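Local coordinates for DUF3887 domain-containing protein (Ruminococcus gnavus, PDB 4HYZ) that is of unknown function but belongs to the DUF3887 family of the NTF2-like clan, whose helix-and-sheet fold often holds a pocket, at residues I26-D31 and I88-E93; E33-R38 and S45-E50; K57-Q62 and V97-A102. All blocks are in the same frame, centred on the assembly; numbering follows the deposited sequence. Where two conformers were deposited one is given.

Overall arrangement
Interactions 1 and 3 form one continuous unit, with centres about 6 Å apart and strands 81-92 and 95-103 lying side by side in the antiparallel sheet. A polar junction joins the Tyr92 OH of interaction 1 to the Tyr99 OH of interaction 3, at 2.7 Å, probably as a hydrogen bond. Interaction 2 lies apart, its centre about 16 Å from each of the others. It touches interaction 1 by packing, with Ala27 CB 3.6 Å from Trp35 CD1, and shares helix 49-60 with interaction 3 without touching it. No active site is assigned to this protein of unknown function; a bound glycerol, probably from the crystallisation liquor, lies near Lys36 in interaction 2.

Interaction 1: residues I26-D31 and I88-E93; sequences IAQSKD and IVVKYE
Gln28, on helix 13-28, reaches Tyr92 of strand 81-92, and the two side chains arrive from opposite directions. From CB, which points toward the strand, the glutamine has its CG anti to the carbonyl carbon (chi1 -68°) and runs on extended, a shape that carries the amide straight out to the tyrosine. CG is already 3.9 Å from Tyr92 OH. CD comes closer, 3.6 Å from the same Tyr92 OH. At the tip, NE2 donates to Tyr92 OH over 2.5 Å, a value short enough for N to O that the exact length is doubtful. The hydroxyl oxygen sits almost in the amide plane, though the N-H...O angle of 145° shows a bent bond. NE2 also lies at the edge of the ring, near its plane, 3.3 Å from Tyr92 CZ. The amide itself is turned well away from coplanarity with the ring, the two planes being 65° apart. NE2 also comes within 4.0 Å of Val90 CG1, a van der Waals approach.

The phenol oxygen has a second partner in the hydroxyl of Tyr99, while Leu59 of helix 49-60 packs against both Gln28 and Tyr92. A helix tied through one amide-to-phenol bond to the antiparallel sheet it covers is consistent with the NTF2-like fold.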
ATOM      1  N   ILE A  26      19.793  19.520  -6.552  1.00 38.54           N
ATOM      2  CA  ILE A  26      21.257  19.404  -6.392  1.00 38.37           C
ATOM      3  C   ILE A  26      21.784  18.447  -7.481  1.00 41.37           C
ATOM      4  O   ILE A  26      22.824  18.724  -8.057  1.00 42.79           O
ATOM      5  CB  ILE A  26      21.665  18.986  -4.946  1.00 40.41           C
ATOM      6  CG1 ILE A  26      21.371  20.129  -3.906  1.00 40.84           C
ATOM      7  CG2 ILE A  26      23.142  18.591  -4.881  1.00 41.22           C
ATOM      8  CD1 ILE A  26      20.934  19.515  -2.357  1.00 46.52           C
ATOM      9  N   ALA A  27      21.065  17.341  -7.782  1.00 37.79           N
ATOM     10  CA  ALA A  27      21.458  16.417  -8.861  1.00 38.37           C
ATOM     11  C   ALA A  27      21.436  17.126 -10.226  1.00 41.19           C
ATOM     12  O   ALA A  27      22.376  16.974 -10.999  1.00 42.85           O
ATOM     13  CB  ALA A  27      20.532  15.207  -8.892  1.00 38.26           C
ATOM     14  N   GLN A  28      20.404  17.954 -10.484  1.00 37.12           N
ATOM     15  CA  GLN A  28      20.302  18.698 -11.754  1.00 38.39           C
ATOM     16  C   GLN A  28      21.355  19.807 -11.890  1.00 44.71           C
ATOM     17  O   GLN A  28      21.598  20.255 -13.006  1.00 46.41           O
ATOM     18  CB  GLN A  28      18.907  19.315 -11.944  1.00 38.70           C
ATOM     19  CG  GLN A  28      17.792  18.288 -12.161  1.00 42.08           C
ATOM     20  CD  GLN A  28      16.414  18.888 -11.996  1.00 53.35           C
ATOM     21  OE1 GLN A  28      16.210  20.031 -11.525  1.00 45.62           O
ATOM     22  NE2 GLN A  28      15.426  18.120 -12.361  1.00 46.16           N
ATOM     23  N   SER A  29      21.962  20.272 -10.776  1.00 40.24           N
ATOM     24  CA  SER A  29      22.950  21.357 -10.789  1.00 40.23           C
ATOM     25  C   SER A  29      24.261  20.964 -11.475  1.00 44.25           C
ATOM     26  O   SER A  29      25.041  21.846 -11.850  1.00 44.83           O
ATOM     27  CB  SER A  29      23.234  21.819  -9.363  1.00 41.30           C
ATOM     28  OG  SER A  29      24.011  20.865  -8.660  1.00 39.32           O
ATOM     29  N   LYS A  30      24.501  19.642 -11.638  1.00 41.47           N
ATOM     30  CA  LYS A  30      25.697  19.030 -12.264  1.00 43.12           C
ATOM     31  C   LYS A  30      26.924  19.143 -11.338  1.00 48.07           C
ATOM     32  O   LYS A  30      28.030  18.789 -11.744  1.00 50.72           O
ATOM     33  CB  LYS A  30      26.010  19.591 -13.682  1.00 46.91           C
ATOM     34  CG  LYS A  30      24.825  19.536 -14.650  1.00 56.00           C
ATOM     35  CD  LYS A  30      25.200  19.926 -16.073  1.00 60.10           C
ATOM     36  CE  LYS A  30      23.952  20.285 -16.845  1.00 66.85           C
ATOM     37  NZ  LYS A  30      24.215  20.577 -18.282  1.00 60.58           N
ATOM     38  N   ASP A  31      26.723  19.587 -10.082  1.00 43.26           N
ATOM     39  CA  ASP A  31      27.785  19.682  -9.074  1.00 42.93           C
ATOM     40  C   ASP A  31      27.869  18.325  -8.358  1.00 48.25           C
ATOM     41  O   ASP A  31      27.121  18.072  -7.405  1.00 47.34           O
ATOM     42  CB  ASP A  31      27.506  20.843  -8.094  1.00 42.75           C
ATOM     43  CG  ASP A  31      28.600  21.139  -7.097  1.00 48.82           C
ATOM     44  OD1 ASP A  31      29.401  20.232  -6.803  1.00 51.19           O
ATOM     45  OD2 ASP A  31      28.634  22.258  -6.578  1.00 53.08           O
ATOM     46  N   ILE A  88       8.920  10.240  -6.731  1.00 38.09           N
ATOM     47  CA  ILE A  88       8.411  11.583  -7.028  1.00 36.65           C
ATOM     48  C   ILE A  88       8.480  11.828  -8.530  1.00 40.55           C
ATOM     49  O   ILE A  88       9.456  11.470  -9.189  1.00 41.21           O
ATOM     50  CB  ILE A  88       9.139  12.687  -6.190  1.00 36.65           C
ATOM     51  CG1 ILE A  88       8.600  14.127  -6.481  1.00 38.15           C
ATOM     52  CG2 ILE A  88      10.663  12.592  -6.303  1.00 31.23           C
ATOM     53  CD1 ILE A  88       9.072  15.208  -5.450  1.00 44.01           C
ATOM     54  N   VAL A  89       7.398  12.378  -9.062  1.00 38.09           N
ATOM     55  CA  VAL A  89       7.282  12.717 -10.472  1.00 41.09           C
ATOM     56  C   VAL A  89       8.020  14.023 -10.716  1.00 46.15           C
ATOM     57  O   VAL A  89       7.806  14.995  -9.993  1.00 44.79           O
ATOM     58  CB  VAL A  89       5.802  12.817 -10.934  1.00 45.87           C
ATOM     59  CG1 VAL A  89       5.699  13.321 -12.370  1.00 48.91           C
ATOM     60  CG2 VAL A  89       5.096  11.481 -10.785  1.00 45.16           C
ATOM     61  N   VAL A  90       8.894  14.038 -11.717  1.00 45.30           N
ATOM     62  CA  VAL A  90       9.584  15.254 -12.144  1.00 45.93           C
ATOM     63  C   VAL A  90       9.170  15.469 -13.606  1.00 52.45           C
ATOM     64  O   VAL A  90       9.358  14.586 -14.453  1.00 52.43           O
ATOM     65  CB  VAL A  90      11.108  15.259 -11.912  1.00 48.68           C
ATOM     66  CG1 VAL A  90      11.690  16.604 -12.292  1.00 48.94           C
ATOM     67  CG2 VAL A  90      11.436  14.941 -10.452  1.00 46.79           C
ATOM     68  N   LYS A  91       8.510  16.590 -13.865  1.00 52.42           N
ATOM     69  CA  LYS A  91       8.008  16.904 -15.214  1.00 56.96           C
ATOM     70  C   LYS A  91       9.042  17.741 -15.970  1.00 58.71           C
ATOM     71  O   LYS A  91       9.394  18.828 -15.520  1.00 56.24           O
ATOM     72  CB  LYS A  91       6.637  17.628 -15.161  1.00 61.45           C
ATOM     73  CG  LYS A  91       5.660  17.036 -14.141  1.00 73.75           C
ATOM     74  CD  LYS A  91       4.297  17.708 -14.184  1.00 86.53           C
ATOM     75  CE  LYS A  91       3.278  16.976 -13.348  1.00 93.94           C
ATOM     76  NZ  LYS A  91       2.018  17.747 -13.226  1.00105.29           N
ATOM     77  N   TYR A  92       9.603  17.171 -17.047  1.00 56.79           N
ATOM     78  CA  TYR A  92      10.562  17.847 -17.936  1.00 58.85           C
ATOM     79  C   TYR A  92       9.850  18.161 -19.236  1.00 68.45           C
ATOM     80  O   TYR A  92       8.753  17.634 -19.475  1.00 70.41           O
ATOM     81  CB  TYR A  92      11.817  16.993 -18.199  1.00 58.68           C
ATOM     82  CG  TYR A  92      12.660  16.720 -16.973  1.00 55.13           C
ATOM     83  CD1 TYR A  92      13.569  17.661 -16.501  1.00 55.34           C
ATOM     84  CD2 TYR A  92      12.568  15.505 -16.297  1.00 53.44           C
ATOM     85  CE1 TYR A  92      14.325  17.425 -15.350  1.00 51.28           C
ATOM     86  CE2 TYR A  92      13.341  15.244 -15.171  1.00 51.00           C
ATOM     87  CZ  TYR A  92      14.224  16.205 -14.699  1.00 54.84           C
ATOM     88  OH  TYR A  92      14.978  15.946 -13.573  1.00 48.97           O
ATOM     89  N   GLU A  93      10.468  18.986 -20.092  1.00 67.47           N
ATOM     90  CA  GLU A  93       9.921  19.364 -21.391  1.00 70.91           C
ATOM     91  C   GLU A  93       9.649  18.131 -22.260  1.00 76.20           C
ATOM     92  O   GLU A  93       8.617  18.084 -22.937  1.00 78.79           O
ATOM     93  CB  GLU A  93      10.870  20.334 -22.105  1.00 74.34           C
ATOM     94  CG  GLU A  93      10.215  21.644 -22.519  1.00 86.94           C
TER

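Interaction 2: residues E33-R38 and S45-E50; sequences ESWKSR and SSLTEE
Leu47 sets one methyl, CD1, against both Lys36 and Trp35 of helix 32-36, and this single carbon accounts for every close approach between the two segments. The tightest is to the aliphatic base of the lysine, where Leu47 CD1 lies 3.8 Å from Lys36 CG. Backbone is touched as well, since Leu47 CD1 stands 3.9 Å from Lys36 CA. The leucine and lysine side chains slide past each other in opposite directions, so they lie alongside rather than end to end. Trp35 contributes the far corner of its six-membered ring: CZ3 is 4.1 Å from Leu47 CD1, with the methyl approaching the indole obliquely. The indole itself is buried, stacked on Tyr52 and meeting Phe39 and Phe112 edge-to-face; Leu47 therefore extends an aromatic cluster outward, while its own other neighbours include Tyr32.

Beyond CG the contact loosens. Lys36 leaves the helix with CG anti to its N, then bends at chi3 (90°) and chi4 (74°), and the ammonium end takes no part in the leucine packing. Its side chain comes to about 5 Å from a glycerol, probably from the crystallisation liquor. Farther along this side, the exposed carboxylates of Glu33 and Glu49 approach no closer than 5.4 Å between Glu33 OE2 and Glu49 OE1, a separation at which their like charges would probably repel mildly. On the other segment, Thr48 follows Leu47 as the N-cap of helix 49-60, its OG1 accepting from Ser51 N.

The arrangement is a short helix joined to the lead-in of helix 49-60 by one leucine packed over a lysine stem and a tryptophan corner, at the margin of the aromatic cluster round Trp35 in this NTF2-clan domain.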
ATOM      1  N   GLU A  33      30.205  16.931  -6.343  1.00 46.52           N
ATOM      2  CA  GLU A  33      30.600  16.966  -4.940  1.00 46.23           C
ATOM      3  C   GLU A  33      29.446  17.396  -4.016  1.00 47.83           C
ATOM      4  O   GLU A  33      29.344  16.826  -2.923  1.00 48.24           O
ATOM      5  CB  GLU A  33      31.857  17.846  -4.722  1.00 49.61           C
ATOM      6  CG  GLU A  33      33.109  17.290  -5.406  1.00 66.54           C
ATOM      7  CD  GLU A  33      33.639  15.924  -4.982  1.00 99.95           C
ATOM      8  OE1 GLU A  33      33.300  15.460  -3.870  1.00 92.48           O
ATOM      9  OE2 GLU A  33      34.444  15.344  -5.744  1.00107.53           O
ATOM     10  N   SER A  34      28.549  18.336  -4.458  1.00 40.72           N
ATOM     11  CA  SER A  34      27.398  18.723  -3.629  1.00 38.21           C
ATOM     12  C   SER A  34      26.409  17.579  -3.555  1.00 42.98           C
ATOM     13  O   SER A  34      25.867  17.317  -2.486  1.00 40.57           O
ATOM     14  CB  SER A  34      26.718  19.973  -4.142  1.00 37.90           C
ATOM     15  OG  SER A  34      27.612  21.062  -4.007  1.00 44.69           O
ATOM     16  N   TRP A  35      26.211  16.872  -4.690  1.00 41.58           N
ATOM     17  CA  TRP A  35      25.290  15.747  -4.773  1.00 40.16           C
ATOM     18  C   TRP A  35      25.804  14.617  -3.907  1.00 44.14           C
ATOM     19  O   TRP A  35      25.046  14.121  -3.076  1.00 43.27           O
ATOM     20  CB  TRP A  35      25.090  15.319  -6.231  1.00 39.48           C
ATOM     21  CG  TRP A  35      24.209  14.111  -6.406  1.00 39.18           C
ATOM     22  CD1 TRP A  35      22.844  14.068  -6.364  1.00 40.48           C
ATOM     23  CD2 TRP A  35      24.644  12.773  -6.697  1.00 39.40           C
ATOM     24  NE1 TRP A  35      22.404  12.792  -6.622  1.00 40.04           N
ATOM     25  CE2 TRP A  35      23.487  11.979  -6.849  1.00 42.24           C
ATOM     26  CE3 TRP A  35      25.906  12.171  -6.851  1.00 41.57           C
ATOM     27  CZ2 TRP A  35      23.549  10.614  -7.150  1.00 42.21           C
ATOM     28  CZ3 TRP A  35      25.965  10.826  -7.175  1.00 43.38           C
ATOM     29  CH2 TRP A  35      24.801  10.061  -7.311  1.00 42.92           C
ATOM     30  N   LYS A  36      27.108  14.280  -4.017  1.00 42.57           N
ATOM     31  CA  LYS A  36      27.751  13.240  -3.190  1.00 42.48           C
ATOM     32  C   LYS A  36      27.587  13.537  -1.677  1.00 44.32           C
ATOM     33  O   LYS A  36      27.304  12.623  -0.906  1.00 45.60           O
ATOM     34  CB  LYS A  36      29.237  13.128  -3.550  1.00 46.57           C
ATOM     35  CG  LYS A  36      29.997  12.012  -2.836  1.00 52.66           C
ATOM     36  CD  LYS A  36      31.337  11.685  -3.527  1.00 63.94           C
ATOM     37  CE  LYS A  36      32.500  12.498  -3.019  1.00 72.74           C
ATOM     38  NZ  LYS A  36      32.968  12.064  -1.674  1.00 84.75           N
ATOM     39  N   SER A  37      27.728  14.810  -1.274  1.00 38.15           N
ATOM     40  CA  SER A  37      27.646  15.266   0.116  1.00 36.94           C
ATOM     41  C   SER A  37      26.249  15.039   0.735  1.00 39.54           C
ATOM     42  O   SER A  37      26.118  15.104   1.963  1.00 39.30           O
ATOM     43  CB  SER A  37      28.033  16.742   0.229  1.00 35.84           C
ATOM     44  OG  SER A  37      26.941  17.593  -0.101  1.00 36.70           O
ATOM     45  N   ARG A  38      25.220  14.780  -0.104  1.00 34.17           N
ATOM     46  CA  ARG A  38      23.850  14.552   0.370  1.00 32.16           C
ATOM     47  C   ARG A  38      23.612  13.069   0.774  1.00 37.11           C
ATOM     48  O   ARG A  38      22.587  12.752   1.368  1.00 35.95           O
ATOM     49  CB  ARG A  38      22.841  15.048  -0.674  1.00 31.24           C
ATOM     50  CG  ARG A  38      22.717  16.596  -0.691  1.00 30.52           C
ATOM     51  CD  ARG A  38      22.114  17.141   0.617  1.00 34.29           C
ATOM     52  NE  ARG A  38      20.898  16.381   0.930  1.00 35.09           N
ATOM     53  CZ  ARG A  38      20.692  15.601   1.985  1.00 39.48           C
ATOM     54  NH1 ARG A  38      21.534  15.621   3.017  1.00 28.10           N
ATOM     55  NH2 ARG A  38      19.605  14.857   2.057  1.00 31.74           N
ATOM     56  N   SER A  45      31.813   7.272  -0.220  1.00 70.76           N
ATOM     57  CA  SER A  45      32.982   6.641  -0.829  0.50 74.17           C
ATOM     58  C   SER A  45      32.596   5.512  -1.807  1.00 78.95           C
ATOM     59  O   SER A  45      33.434   5.103  -2.600  1.00 82.52           O
ATOM     60  CB  SER A  45      33.946   6.147   0.241  0.50 79.92           C
ATOM     61  OG  SER A  45      34.694   7.229   0.776  0.50 85.12           O
ATOM     62  N   SER A  46      31.341   5.070  -1.812  1.00 72.87           N
ATOM     63  CA  SER A  46      30.814   4.071  -2.749  1.00 73.33           C
ATOM     64  C   SER A  46      30.395   4.711  -4.104  1.00 74.55           C
ATOM     65  O   SER A  46      30.182   3.993  -5.081  1.00 75.54           O
ATOM     66  CB  SER A  46      29.619   3.360  -2.114  1.00 76.93           C
ATOM     67  OG  SER A  46      28.864   2.594  -3.040  1.00 89.90           O
ATOM     68  N   LEU A  47      30.233   6.044  -4.146  1.00 66.35           N
ATOM     69  CA  LEU A  47      29.790   6.762  -5.347  1.00 62.78           C
ATOM     70  C   LEU A  47      30.946   7.085  -6.274  1.00 67.41           C
ATOM     71  O   LEU A  47      32.081   7.288  -5.817  1.00 67.46           O
ATOM     72  CB  LEU A  47      29.069   8.079  -4.971  1.00 58.60           C
ATOM     73  CG  LEU A  47      27.881   8.008  -4.014  1.00 58.35           C
ATOM     74  CD1 LEU A  47      27.435   9.376  -3.660  1.00 55.71           C
ATOM     75  CD2 LEU A  47      26.731   7.192  -4.582  1.00 56.55           C
ATOM     76  N   THR A  48      30.643   7.184  -7.580  1.00 63.84           N
ATOM     77  CA  THR A  48      31.626   7.564  -8.598  1.00 65.79           C
ATOM     78  C   THR A  48      31.117   8.741  -9.428  1.00 67.30           C
ATOM     79  O   THR A  48      29.906   8.871  -9.626  1.00 64.51           O
ATOM     80  CB  THR A  48      31.988   6.381  -9.512  1.00 75.97           C
ATOM     81  OG1 THR A  48      30.865   6.027 -10.313  1.00 73.96           O
ATOM     82  CG2 THR A  48      32.517   5.161  -8.740  1.00 73.79           C
ATOM     83  N   GLU A  49      32.043   9.568  -9.955  1.00 64.76           N
ATOM     84  CA  GLU A  49      31.675  10.684 -10.821  1.00 63.41           C
ATOM     85  C   GLU A  49      31.195  10.153 -12.174  1.00 71.09           C
ATOM     86  O   GLU A  49      30.270  10.718 -12.751  1.00 70.35           O
ATOM     87  CB  GLU A  49      32.831  11.668 -10.998  1.00 65.97           C
ATOM     88  CG  GLU A  49      32.365  12.984 -11.591  1.00 70.10           C
ATOM     89  CD  GLU A  49      33.302  14.165 -11.473  1.00 88.87           C
ATOM     90  OE1 GLU A  49      34.421  14.005 -10.933  1.00 77.78           O
ATOM     91  OE2 GLU A  49      32.901  15.266 -11.911  1.00 87.00           O
ATOM     92  N   GLU A  50      31.796   9.047 -12.657  1.00 71.66           N
ATOM     93  CA  GLU A  50      31.422   8.394 -13.917  1.00 73.60           C
ATOM     94  C   GLU A  50      29.924   7.998 -13.889  1.00 72.15           C
ATOM     95  O   GLU A  50      29.193   8.341 -14.817  1.00 70.87           O
ATOM     96  CB  GLU A  50      32.320   7.173 -14.206  1.00 78.83           C
TER

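Interaction 3: residues K57-Q62 and V97-A102; sequences KILEKQ and VNYSLA
Val97 and Gln62 meet through one methyl and the flat end of an amide. These two residues, with Tyr99, have the most surface buried here, and they join segment 57-62, which carries the last turns of helix 49-60, to strand 95-103. The closest approach is between Gln62 OE1 and Val97 CG2, 3.5 Å apart. Gln62 CD follows at 4.0 Å from the same Val97 CG2, and the two side chains cross at about a right angle. Val97 presents CG2, the methyl lying anti to its carbonyl carbon, to the amide.

Gln62 is bent at chi2 (-49°), which folds its amide back toward the carbonyl of Ile58. There NE2 donates to Ile58 O over 3.2 Å. The bond is nearly straight, at 173°, and the carbonyl oxygen lies in the amide plane. With NE2 thus held, OE1 is the atom turned to the valine. Were alanine to replace Gln62, Ile58 O would probably lose its side-chain donor and a gap would be likely to open beside the Val97 methyl.

Tyr99 makes its contact with its hydroxyl: Tyr99 OH is 3.6 Å from Leu59 CD1, the two side chains again crossing near a right angle. The polar partners of that hydroxyl lie elsewhere, in the hydroxyls of Tyr92 and Tyr55. Met114, at the C-terminus, packs on Gln62, Val97 and Tyr99 alike.

Chemically, each of the two approaches pairs an oxygen with a methyl. Directly between the segments there is therefore only van der Waals contact, while Gln62 NE2 bonds within its own segment and the Tyr99 hydroxyl bonds among the neighbouring tyrosines.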
ATOM      1  N   LYS A  57      24.015  12.636 -18.578  1.00 63.84           N
ATOM      2  CA  LYS A  57      23.832  12.357 -20.008  1.00 68.38           C
ATOM      3  C   LYS A  57      22.340  12.074 -20.315  1.00 72.82           C
ATOM      4  O   LYS A  57      21.775  12.683 -21.221  1.00 74.38           O
ATOM      5  CB  LYS A  57      24.708  11.162 -20.454  1.00 73.90           C
ATOM      6  CG  LYS A  57      26.113  11.522 -20.917  1.00 77.81           C
ATOM      7  N   ILE A  58      21.703  11.199 -19.517  1.00 67.08           N
ATOM      8  CA  ILE A  58      20.286  10.834 -19.652  1.00 66.37           C
ATOM      9  C   ILE A  58      19.407  12.047 -19.280  1.00 66.19           C
ATOM     10  O   ILE A  58      18.414  12.307 -19.963  1.00 66.73           O
ATOM     11  CB  ILE A  58      19.941   9.555 -18.806  1.00 67.80           C
ATOM     12  CG1 ILE A  58      20.746   8.335 -19.314  1.00 71.29           C
ATOM     13  CG2 ILE A  58      18.444   9.236 -18.840  1.00 67.44           C
ATOM     14  CD1 ILE A  58      21.050   7.280 -18.253  1.00 79.12           C
ATOM     15  N   LEU A  59      19.788  12.787 -18.217  1.00 59.09           N
ATOM     16  CA  LEU A  59      19.084  13.983 -17.739  1.00 56.35           C
ATOM     17  C   LEU A  59      19.007  15.058 -18.825  1.00 63.02           C
ATOM     18  O   LEU A  59      17.924  15.614 -19.028  1.00 62.88           O
ATOM     19  CB  LEU A  59      19.734  14.564 -16.457  1.00 52.91           C
ATOM     20  CG  LEU A  59      19.160  15.908 -15.934  1.00 54.62           C
ATOM     21  CD1 LEU A  59      17.726  15.749 -15.447  1.00 53.49           C
ATOM     22  CD2 LEU A  59      20.041  16.503 -14.848  1.00 53.67           C
ATOM     23  N   GLU A  60      20.140  15.347 -19.524  1.00 62.65           N
ATOM     24  CA  GLU A  60      20.206  16.365 -20.581  1.00 65.55           C
ATOM     25  C   GLU A  60      19.176  16.105 -21.698  1.00 72.76           C
ATOM     26  O   GLU A  60      18.640  17.057 -22.256  1.00 73.87           O
ATOM     27  CB  GLU A  60      21.619  16.456 -21.184  1.00 69.88           C
ATOM     28  CG  GLU A  60      22.428  17.678 -20.766  1.00 85.47           C
ATOM     29  CD  GLU A  60      23.364  17.487 -19.578  1.00114.01           C
ATOM     30  OE1 GLU A  60      22.864  17.322 -18.437  1.00102.52           O
ATOM     31  OE2 GLU A  60      24.600  17.540 -19.787  1.00106.25           O
ATOM     32  N   LYS A  61      18.874  14.819 -21.984  1.00 70.70           N
ATOM     33  CA  LYS A  61      17.932  14.386 -23.033  1.00 73.39           C
ATOM     34  C   LYS A  61      16.464  14.702 -22.683  1.00 74.64           C
ATOM     35  O   LYS A  61      15.606  14.587 -23.549  1.00 75.65           O
ATOM     36  CB  LYS A  61      18.069  12.867 -23.289  1.00 77.55           C
ATOM     37  CG  LYS A  61      19.361  12.410 -23.973  1.00 94.13           C
ATOM     38  CD  LYS A  61      19.476  10.875 -23.924  1.00105.13           C
ATOM     39  CE  LYS A  61      20.446  10.302 -24.936  1.00121.73           C
ATOM     40  NZ  LYS A  61      21.864  10.449 -24.511  1.00128.51           N
ATOM     41  N   GLN A  62      16.172  15.069 -21.418  1.00 67.83           N
ATOM     42  CA  GLN A  62      14.811  15.351 -20.944  1.00 65.84           C
ATOM     43  C   GLN A  62      14.379  16.782 -21.211  1.00 71.72           C
ATOM     44  O   GLN A  62      13.186  17.081 -21.173  1.00 72.71           O
ATOM     45  CB  GLN A  62      14.697  15.082 -19.430  1.00 62.78           C
ATOM     46  CG  GLN A  62      15.108  13.688 -18.983  1.00 63.03           C
ATOM     47  CD  GLN A  62      14.479  12.606 -19.805  1.00 75.08           C
ATOM     48  OE1 GLN A  62      13.252  12.536 -19.961  1.00 71.34           O
ATOM     49  NE2 GLN A  62      15.323  11.757 -20.371  1.00 66.50           N
ATOM     50  N   VAL A  97       9.244  12.026 -15.478  1.00 58.40           N
ATOM     51  CA  VAL A  97      10.290  11.097 -15.043  1.00 56.69           C
ATOM     52  C   VAL A  97      10.030  10.767 -13.583  1.00 57.35           C
ATOM     53  O   VAL A  97       9.802  11.685 -12.794  1.00 57.48           O
ATOM     54  CB  VAL A  97      11.710  11.704 -15.276  1.00 60.52           C
ATOM     55  CG1 VAL A  97      12.798  10.866 -14.615  1.00 58.97           C
ATOM     56  CG2 VAL A  97      12.001  11.867 -16.771  1.00 63.44           C
ATOM     57  N   ASN A  98      10.045   9.481 -13.225  1.00 51.41           N
ATOM     58  CA  ASN A  98       9.827   9.050 -11.842  1.00 49.69           C
ATOM     59  C   ASN A  98      11.162   8.811 -11.124  1.00 52.04           C
ATOM     60  O   ASN A  98      11.856   7.832 -11.410  1.00 54.01           O
ATOM     61  CB  ASN A  98       8.966   7.778 -11.767  1.00 48.36           C
ATOM     62  CG  ASN A  98       7.555   7.932 -12.266  1.00 66.81           C
ATOM     63  OD1 ASN A  98       6.720   8.632 -11.697  1.00 60.09           O
ATOM     64  ND2 ASN A  98       7.242   7.219 -13.306  1.00 69.93           N
ATOM     65  N   TYR A  99      11.505   9.679 -10.177  1.00 43.29           N
ATOM     66  CA  TYR A  99      12.721   9.480  -9.389  1.00 41.35           C
ATOM     67  C   TYR A  99      12.426   8.660  -8.140  1.00 41.77           C
ATOM     68  O   TYR A  99      11.395   8.886  -7.514  1.00 41.06           O
ATOM     69  CB  TYR A  99      13.310  10.829  -8.965  1.00 40.80           C
ATOM     70  CG  TYR A  99      14.144  11.543 -10.002  1.00 43.34           C
ATOM     71  CD1 TYR A  99      13.540  12.251 -11.043  1.00 47.22           C
ATOM     72  CD2 TYR A  99      15.517  11.671  -9.843  1.00 42.52           C
ATOM     73  CE1 TYR A  99      14.293  13.026 -11.926  1.00 48.96           C
ATOM     74  CE2 TYR A  99      16.281  12.430 -10.728  1.00 43.72           C
ATOM     75  CZ  TYR A  99      15.664  13.109 -11.765  1.00 49.91           C
ATOM     76  OH  TYR A  99      16.409  13.868 -12.627  1.00 51.35           O
ATOM     77  N   SER A 100      13.341   7.759  -7.746  1.00 38.50           N
ATOM     78  CA  SER A 100      13.229   6.966  -6.506  1.00 37.44           C
ATOM     79  C   SER A 100      14.381   7.333  -5.600  1.00 38.12           C
ATOM     80  O   SER A 100      15.533   7.105  -5.961  1.00 38.91           O
ATOM     81  CB  SER A 100      13.246   5.466  -6.786  1.00 40.54           C
ATOM     82  OG  SER A 100      12.182   5.143  -7.653  1.00 59.25           O
ATOM     83  N   LEU A 101      14.065   7.910  -4.449  1.00 32.45           N
ATOM     84  CA  LEU A 101      15.028   8.333  -3.445  1.00 32.90           C
ATOM     85  C   LEU A 101      14.719   7.660  -2.145  1.00 38.59           C
ATOM     86  O   LEU A 101      13.550   7.500  -1.803  1.00 39.98           O
ATOM     87  CB  LEU A 101      14.988   9.877  -3.255  1.00 32.08           C
ATOM     88  CG  LEU A 101      15.789  10.734  -4.237  1.00 35.61           C
ATOM     89  CD1 LEU A 101      15.232  10.652  -5.654  1.00 37.72           C
ATOM     90  CD2 LEU A 101      15.764  12.186  -3.822  1.00 32.02           C
ATOM     91  N   ALA A 102      15.754   7.290  -1.401  1.00 34.38           N
ATOM     92  CA  ALA A 102      15.595   6.680  -0.089  1.00 32.63           C
ATOM     93  C   ALA A 102      16.524   7.364   0.884  1.00 34.83           C
ATOM     94  O   ALA A 102      17.629   7.759   0.517  1.00 36.20           O
ATOM     95  CB  ALA A 102      15.849   5.171  -0.150  1.00 33.07           C
TER